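Local coordinates for protein of unknown function with a Fic domain (Bacteroides thetaiotaomicron VPI-5482, PDB 3CUC) that is of unknown function but carries a Fic domain, the mainly helical fold of the Fic/DOC family, at residues 103-108 with 197-202; 183-188 with 249-255; 225-229 with 258-262. All blocks are in the same frame, centred on the assembly; numbering follows the deposited sequence.

Contact 1. Residues 103-108 with 197-202; sequences LNRTIL and DGNGRI
Asp-197 and Asn-104 meet through the backbone oxygen of the former: Asn-104 ND2 donates to Asp-197 O at 2.8 Å, with the acceptor lying in the amide plane and the donor almost in line with the carbonyl (C=O...N 162°). The residues from Asp-197 to Ile-202 belong to the Fic signature motif HPFxxGNGRxxR, of which this segment supplies DGNGRI, and the bond ties that motif to the last turn of helix 97-107. A chi1 of -171° swings the Asn-104 amide away from its own backbone N and out to Asp-197, while its OD1 is engaged by the backbone N of Gly-131. Leu-108 CD1 lies near the same carbonyl, and Leu-108 CD2 is 4.2 Å from Gly-198 CA. Gly-198, with a positive phi of 86°, is the N-cap of helix 199-213; its N bonds Asp-197 OD1 from above the carboxylate plane, and its O accepts from Ile-202 N. Arg-201 then passes the first segment in two places. Its CB is 3.7 Å from Ile-107 CD1, and beyond the bend at chi3 its guanidinium lies obliquely by Leu-108 CD2, with NH1 taken up in a salt bridge to Glu-73 from helix 68-89. Ile-202 completes the interface: the Ile-202 and Leu-103 side chains run antiparallel past each other, Ile-202 CD1 lying 3.7 Å from Leu-103 CB and 4.1 Å from Ile-107 CD1.

Contact 2. Residues 183-188 with 249-255; sequences ALLHYR and NATLNDI
Leu-184 projects from helix 178-192 into the bend of the loop 249-255, where its atoms share two neighbours, Ile-255 CD1 and Ala-250 O. CB lies 3.9 Å from Ile-255 CD1. CG comes next, facing Ala-250 O, and there the chain forks. CD1 sits between Ile-255 CD1 and the carbonyl oxygen of Ala-250, whereas CD2 goes on to the backbone N of Leu-252 and is 4.3 Å from Leu-252 CD1. The Leu-184 and Ile-255 side chains cross at about a right angle, and Ile-255 CD1 also rests on Ala-183 CB at 3.9 Å. One turn of the helix further on, Tyr-187 carries the other branch of the same isoleucine: Ile-255 CG2 makes a CH-pi contact over one face of its ring, 3.8 Å from the centroid. Ala-250 CB approaches that ring obliquely, nearest to Tyr-187 CE2, while the hydroxyl of Tyr-187 bonds to Asp-237. In the Fic domain, helix 178-192 is thereby packed against the connection between helices 244-248 and 256-277. That connection is shaped by an ST motif, Asp-254 N donating to Thr-251 OG1; in return Thr-251 N donates to Asp-254 OD2. Arg-188, whose chain is stretched out (chi2 -178°, chi3 163°) and so takes its guanidinium to the loop, supplies the polar end. NE and NH2 of Arg-188 both donate to Ala-250 O, each at 3.1 Å. The acceptor lies near the guanidinium plane, but NH2 stands 56° above the plane of the carbonyl. Asn-249 CA lies over one face of this guanidinium, which also makes a cation-pi contact with Trp-166.

Contact 3. Residues 225-229 with 258-262; sequences DKSNY and FVNYL
Tyr-261 reaches from helix 256-277 to Asp-225, its CG anti to the backbone N (chi1 -174°), which carries the ring out across the gap. The two side chains approach head-on, Asp-225 OD2 at the edge of the Tyr-261 ring and near its plane, carboxylate and ring planes 35° apart. Tyr-261 OH donates to Asp-225 OD2 (2.5 Å), which accepts through its anti lone pair, the one turned away from OD1. The same oxygen accepts a weak bond from Asn-228 ND2, one helical turn on, so two donors converge on it. That amide stands 65° to the Tyr-261 ring and lies obliquely beside it, ND2 being 3.6 Å from Tyr-261 CE1. On the CE2 side of the ring, obliquely, comes Tyr-229, crossing Tyr-261 at about a right angle, with Tyr-229 CD1 3.7 Å from Tyr-261 CE2. Phe-258 meets the edge of the Tyr-229 ring, its CE1 close to that plane and 3.9 Å from Tyr-229 CE1. The hydroxyl of Tyr-229 hydrogen-bonds His-186 and Arg-204, the last arginine of the Fic motif. The Tyr-229 ring, touched by Phe-258 and Tyr-261, and one hydroxyl-carboxylate bond make up a helix-helix packing interface within the mainly helical Fic fold.

In the fold
Contact 1 is buried, whereas contacts 2 and 3 are partly buried and reach toward the surface. Contacts 2 and 3 adjoin, their centres 13 Å apart, and touch where Leu-262 and Phe-258 of 258-262 pack on Ala-183 of 183-188. Contact 1 has its centre 20 Å from that of either and touches neither, but helix 199-213, which it holds, follows helix 178-192 and precedes helix 226-240. Helix 256-277 or the loop leading into it serves both contacts 2 and 3. Aliphatic packing with a single amide-to-carbonyl bond marks contact 1, an arginine-to-carbonyl grip contact 2, and aromatic rings with a carboxylate contact 3.

Contact 1. Residues 103-108 with 197-202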
# COMPACT_ATOMS: atom_id res chain seq x y z
N LEU A 103 5.77 -0.26 -11.43
CA LEU A 103 5.66 0.40 -10.14
C LEU A 103 6.97 0.30 -9.37
O LEU A 103 7.45 1.29 -8.81
CB LEU A 103 4.52 -0.23 -9.32
CG LEU A 103 3.75 0.66 -8.33
CD1 LEU A 103 3.27 1.97 -8.97
CD2 LEU A 103 2.57 -0.13 -7.78
N ASN A 104 7.56 -0.89 -9.36
CA ASN A 104 8.85 -1.11 -8.71
C ASN A 104 9.95 -0.28 -9.37
O ASN A 104 10.71 0.43 -8.69
CB ASN A 104 9.22 -2.59 -8.76
CG ASN A 104 10.44 -2.91 -7.92
OD1 ASN A 104 11.54 -3.05 -8.44
ND2 ASN A 104 10.24 -3.01 -6.60
N ARG A 105 10.02 -0.36 -10.69
CA ARG A 105 10.97 0.42 -11.48
C ARG A 105 10.86 1.91 -11.14
O ARG A 105 11.86 2.60 -11.03
CB ARG A 105 10.70 0.20 -12.97
CG ARG A 105 11.70 0.86 -13.94
CD ARG A 105 11.45 0.45 -15.41
NE ARG A 105 11.52 -1.01 -15.61
CZ ARG A 105 10.48 -1.83 -15.85
NH1 ARG A 105 9.24 -1.37 -15.95
NH2 ARG A 105 10.70 -3.14 -15.99
N THR A 106 9.63 2.39 -10.96
CA THR A 106 9.39 3.81 -10.71
C THR A 106 9.86 4.25 -9.33
O THR A 106 10.68 5.17 -9.22
CB THR A 106 7.89 4.15 -10.83
OG1 THR A 106 7.42 3.77 -12.13
CG2 THR A 106 7.65 5.64 -10.63
N ILE A 107 9.36 3.61 -8.28
CA ILE A 107 9.58 4.09 -6.91
C ILE A 107 11.03 3.91 -6.44
O ILE A 107 11.54 4.71 -5.65
CB ILE A 107 8.59 3.46 -5.87
CG1 ILE A 107 8.85 1.97 -5.66
CG2 ILE A 107 7.16 3.69 -6.31
CD1 ILE A 107 8.10 1.42 -4.50
N LEU A 108 11.68 2.84 -6.91
CA LEU A 108 13.13 2.68 -6.77
C LEU A 108 13.71 3.26 -8.05
O LEU A 108 13.58 2.65 -9.11
CB LEU A 108 13.53 1.21 -6.63
CG LEU A 108 12.74 0.35 -5.64
CD1 LEU A 108 13.30 -1.08 -5.63
CD2 LEU A 108 12.77 0.99 -4.25
N ASP A 197 13.70 -5.37 -3.68
CA ASP A 197 13.43 -4.26 -2.76
C ASP A 197 12.15 -3.50 -3.10
O ASP A 197 11.64 -3.60 -4.21
CB ASP A 197 14.63 -3.30 -2.76
CG ASP A 197 14.68 -2.40 -1.53
OD1 ASP A 197 13.78 -2.50 -0.66
OD2 ASP A 197 15.62 -1.58 -1.44
N GLY A 198 11.63 -2.76 -2.13
CA GLY A 198 10.43 -1.93 -2.31
C GLY A 198 9.12 -2.66 -2.08
O GLY A 198 8.05 -2.09 -2.32
N ASN A 199 9.18 -3.90 -1.61
CA ASN A 199 7.98 -4.73 -1.48
C ASN A 199 7.00 -4.20 -0.44
O ASN A 199 5.78 -4.36 -0.58
CB ASN A 199 8.37 -6.18 -1.18
CG ASN A 199 9.06 -6.85 -2.36
OD1 ASN A 199 8.43 -7.14 -3.38
ND2 ASN A 199 10.36 -7.10 -2.22
N GLY A 200 7.52 -3.57 0.61
CA GLY A 200 6.66 -2.93 1.59
C GLY A 200 5.83 -1.84 0.96
O GLY A 200 4.62 -1.76 1.15
N ARG A 201 6.49 -0.99 0.18
CA ARG A 201 5.83 0.14 -0.46
C ARG A 201 4.87 -0.28 -1.56
O ARG A 201 3.85 0.37 -1.76
CB ARG A 201 6.87 1.11 -1.02
CG ARG A 201 7.50 1.97 0.05
CD ARG A 201 8.76 2.62 -0.45
NE ARG A 201 9.91 1.73 -0.34
CZ ARG A 201 11.10 1.99 -0.84
NH1 ARG A 201 11.32 3.12 -1.50
NH2 ARG A 201 12.09 1.11 -0.69
N ILE A 202 5.20 -1.36 -2.27
CA ILE A 202 4.32 -1.89 -3.30
C ILE A 202 3.05 -2.43 -2.65
O ILE A 202 1.95 -2.11 -3.08
CB ILE A 202 4.97 -3.01 -4.15
CG1 ILE A 202 6.18 -2.46 -4.93
CG2 ILE A 202 3.96 -3.61 -5.11
CD1 ILE A 202 5.81 -1.54 -6.07

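Contact 2. Residues 183-188 with 249-255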
# COMPACT_ATOMS: atom_id res chain seq x y z
N ALA A 183 -6.74 -6.22 1.77
CA ALA A 183 -5.96 -6.86 2.83
C ALA A 183 -5.30 -8.14 2.33
O ALA A 183 -4.13 -8.37 2.58
CB ALA A 183 -6.83 -7.17 4.03
N LEU A 184 -6.06 -8.95 1.60
CA LEU A 184 -5.57 -10.24 1.12
C LEU A 184 -4.55 -10.07 -0.01
O LEU A 184 -3.58 -10.82 -0.08
CB LEU A 184 -6.73 -11.13 0.68
CG LEU A 184 -6.53 -12.65 0.75
CD1 LEU A 184 -5.84 -13.10 2.03
CD2 LEU A 184 -7.89 -13.33 0.62
N LEU A 185 -4.77 -9.08 -0.88
CA LEU A 185 -3.79 -8.74 -1.92
C LEU A 185 -2.45 -8.31 -1.30
O LEU A 185 -1.39 -8.76 -1.74
CB LEU A 185 -4.32 -7.62 -2.83
CG LEU A 185 -3.39 -7.13 -3.96
CD1 LEU A 185 -2.92 -8.29 -4.83
CD2 LEU A 185 -4.06 -6.06 -4.80
N HIS A 186 -2.51 -7.44 -0.30
CA HIS A 186 -1.33 -6.99 0.43
C HIS A 186 -0.60 -8.18 1.04
O HIS A 186 0.61 -8.34 0.87
CB HIS A 186 -1.76 -6.02 1.54
CG HIS A 186 -0.64 -5.54 2.41
ND1 HIS A 186 0.17 -6.39 3.14
CD2 HIS A 186 -0.21 -4.29 2.70
CE1 HIS A 186 1.05 -5.69 3.81
NE2 HIS A 186 0.84 -4.41 3.57
N TYR A 187 -1.35 -9.03 1.74
CA TYR A 187 -0.75 -10.13 2.48
C TYR A 187 -0.07 -11.14 1.57
O TYR A 187 1.10 -11.47 1.78
CB TYR A 187 -1.79 -10.85 3.34
CG TYR A 187 -1.13 -11.88 4.23
CD1 TYR A 187 -0.49 -11.49 5.40
CD2 TYR A 187 -1.12 -13.22 3.87
CE1 TYR A 187 0.13 -12.42 6.21
CE2 TYR A 187 -0.50 -14.16 4.67
CZ TYR A 187 0.13 -13.76 5.84
OH TYR A 187 0.74 -14.70 6.65
N ARG A 188 -0.80 -11.62 0.58
CA ARG A 188 -0.24 -12.59 -0.37
C ARG A 188 0.97 -12.02 -1.10
O ARG A 188 2.00 -12.71 -1.21
CB ARG A 188 -1.31 -13.03 -1.37
CG ARG A 188 -2.39 -13.87 -0.72
CD ARG A 188 -3.41 -14.35 -1.73
NE ARG A 188 -4.21 -15.45 -1.20
CZ ARG A 188 -5.04 -16.19 -1.92
NH1 ARG A 188 -5.20 -15.98 -3.22
NH2 ARG A 188 -5.72 -17.17 -1.34
N ASN A 249 -1.17 -18.62 -0.61
CA ASN A 249 -2.53 -19.15 -0.60
C ASN A 249 -3.31 -18.86 0.69
O ASN A 249 -4.32 -19.51 0.97
CB ASN A 249 -2.49 -20.66 -0.85
CG ASN A 249 -1.78 -21.01 -2.14
OD1 ASN A 249 -2.35 -20.89 -3.23
ND2 ASN A 249 -0.53 -21.45 -2.03
N ALA A 250 -2.84 -17.88 1.46
CA ALA A 250 -3.49 -17.51 2.72
C ALA A 250 -4.95 -17.13 2.47
O ALA A 250 -5.25 -16.34 1.56
CB ALA A 250 -2.75 -16.36 3.38
N THR A 251 -5.86 -17.69 3.27
CA THR A 251 -7.29 -17.43 3.12
C THR A 251 -7.68 -16.18 3.90
O THR A 251 -6.92 -15.69 4.73
CB THR A 251 -8.13 -18.59 3.65
OG1 THR A 251 -8.05 -18.63 5.08
CG2 THR A 251 -7.66 -19.91 3.06
N LEU A 252 -8.89 -15.69 3.64
CA LEU A 252 -9.38 -14.50 4.33
C LEU A 252 -9.43 -14.72 5.85
O LEU A 252 -9.03 -13.84 6.62
CB LEU A 252 -10.77 -14.11 3.79
CG LEU A 252 -11.30 -12.73 4.17
CD1 LEU A 252 -10.36 -11.64 3.69
CD2 LEU A 252 -12.69 -12.52 3.58
N ASN A 253 -9.88 -15.90 6.26
CA ASN A 253 -10.02 -16.21 7.68
C ASN A 253 -8.67 -16.33 8.39
O ASN A 253 -8.58 -16.10 9.60
CB ASN A 253 -10.83 -17.50 7.88
CG ASN A 253 -12.30 -17.33 7.50
OD1 ASN A 253 -13.14 -18.16 7.84
ND2 ASN A 253 -12.62 -16.25 6.80
N ASP A 254 -7.63 -16.69 7.65
CA ASP A 254 -6.26 -16.69 8.18
C ASP A 254 -5.79 -15.28 8.54
O ASP A 254 -5.12 -15.10 9.56
CB ASP A 254 -5.28 -17.30 7.17
CG ASP A 254 -5.50 -18.80 6.96
OD1 ASP A 254 -6.07 -19.46 7.85
OD2 ASP A 254 -5.10 -19.30 5.89
N ILE A 255 -6.14 -14.29 7.71
CA ILE A 255 -5.61 -12.93 7.85
C ILE A 255 -6.58 -11.94 8.52
O ILE A 255 -6.42 -10.72 8.39
CB ILE A 255 -5.11 -12.35 6.49
CG1 ILE A 255 -6.28 -12.03 5.53
CG2 ILE A 255 -4.14 -13.32 5.83
CD1 ILE A 255 -5.94 -10.93 4.52

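Contact 3. Residues 225-229 with 258-262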
# COMPACT_ATOMS: atom_id res chain seq x y z
N ASP A 225 3.24 3.42 14.11
CA ASP A 225 2.56 2.18 14.47
C ASP A 225 3.22 0.94 13.84
O ASP A 225 2.58 -0.11 13.71
CB ASP A 225 1.08 2.28 14.04
CG ASP A 225 0.18 1.31 14.78
OD1 ASP A 225 0.33 1.19 16.02
OD2 ASP A 225 -0.67 0.67 14.13
N LYS A 226 4.50 1.06 13.47
CA LYS A 226 5.21 0.03 12.71
C LYS A 226 5.24 -1.33 13.39
O LYS A 226 5.02 -2.36 12.75
CB LYS A 226 6.65 0.46 12.41
CG LYS A 226 7.49 -0.58 11.64
CD LYS A 226 8.82 0.02 11.14
CE LYS A 226 9.62 -1.00 10.34
NZ LYS A 226 10.95 -0.49 9.93
N SER A 227 5.55 -1.34 14.68
CA SER A 227 5.67 -2.60 15.41
C SER A 227 4.31 -3.31 15.47
O SER A 227 4.24 -4.52 15.32
CB SER A 227 6.23 -2.37 16.81
OG SER A 227 5.30 -1.66 17.61
N ASN A 228 3.25 -2.53 15.68
CA ASN A 228 1.90 -3.07 15.70
C ASN A 228 1.52 -3.68 14.34
O ASN A 228 0.93 -4.76 14.27
CB ASN A 228 0.92 -1.96 16.05
CG ASN A 228 -0.43 -2.49 16.43
OD1 ASN A 228 -0.57 -3.16 17.45
ND2 ASN A 228 -1.45 -2.19 15.62
N TYR A 229 1.86 -2.96 13.28
CA TYR A 229 1.65 -3.38 11.90
C TYR A 229 2.37 -4.70 11.61
O TYR A 229 1.77 -5.65 11.12
CB TYR A 229 2.14 -2.23 10.99
CG TYR A 229 2.21 -2.47 9.50
CD1 TYR A 229 1.20 -3.14 8.82
CD2 TYR A 229 3.27 -1.94 8.76
CE1 TYR A 229 1.26 -3.31 7.44
CE2 TYR A 229 3.34 -2.12 7.39
CZ TYR A 229 2.33 -2.80 6.74
OH TYR A 229 2.38 -2.98 5.38
N PHE A 258 -5.40 -8.75 10.30
CA PHE A 258 -4.91 -7.72 9.37
C PHE A 258 -6.06 -7.06 8.62
O PHE A 258 -5.97 -5.88 8.26
CB PHE A 258 -3.90 -8.32 8.38
CG PHE A 258 -3.29 -7.30 7.44
CD1 PHE A 258 -2.58 -6.21 7.93
CD2 PHE A 258 -3.44 -7.43 6.06
CE1 PHE A 258 -2.04 -5.27 7.07
CE2 PHE A 258 -2.89 -6.50 5.20
CZ PHE A 258 -2.19 -5.42 5.70
N VAL A 259 -7.13 -7.81 8.36
CA VAL A 259 -8.33 -7.22 7.76
C VAL A 259 -8.88 -6.17 8.73
O VAL A 259 -9.20 -5.05 8.32
CB VAL A 259 -9.43 -8.26 7.44
CG1 VAL A 259 -10.63 -7.58 6.78
CG2 VAL A 259 -8.89 -9.36 6.52
N ASN A 260 -8.95 -6.52 10.01
CA ASN A 260 -9.40 -5.57 11.03
C ASN A 260 -8.49 -4.35 11.08
O ASN A 260 -8.97 -3.22 11.19
CB ASN A 260 -9.50 -6.23 12.41
CG ASN A 260 -10.63 -7.25 12.50
OD1 ASN A 260 -11.60 -7.20 11.74
ND2 ASN A 260 -10.51 -8.17 13.44
N TYR A 261 -7.18 -4.58 10.99
CA TYR A 261 -6.22 -3.48 11.04
C TYR A 261 -6.45 -2.44 9.94
O TYR A 261 -6.52 -1.24 10.21
CB TYR A 261 -4.79 -4.00 10.96
CG TYR A 261 -3.75 -2.92 11.15
CD1 TYR A 261 -3.74 -2.14 12.31
CD2 TYR A 261 -2.79 -2.65 10.18
CE1 TYR A 261 -2.81 -1.13 12.49
CE2 TYR A 261 -1.84 -1.65 10.36
CZ TYR A 261 -1.86 -0.89 11.51
OH TYR A 261 -0.93 0.11 11.69
N LEU A 262 -6.59 -2.90 8.70
CA LEU A 262 -6.86 -2.01 7.58
C LEU A 262 -8.19 -1.30 7.77
O LEU A 262 -8.35 -0.14 7.40
CB LEU A 262 -6.83 -2.76 6.24
CG LEU A 262 -5.49 -3.33 5.77
CD1 LEU A 262 -5.59 -3.78 4.32
CD2 LEU A 262 -4.36 -2.32 5.93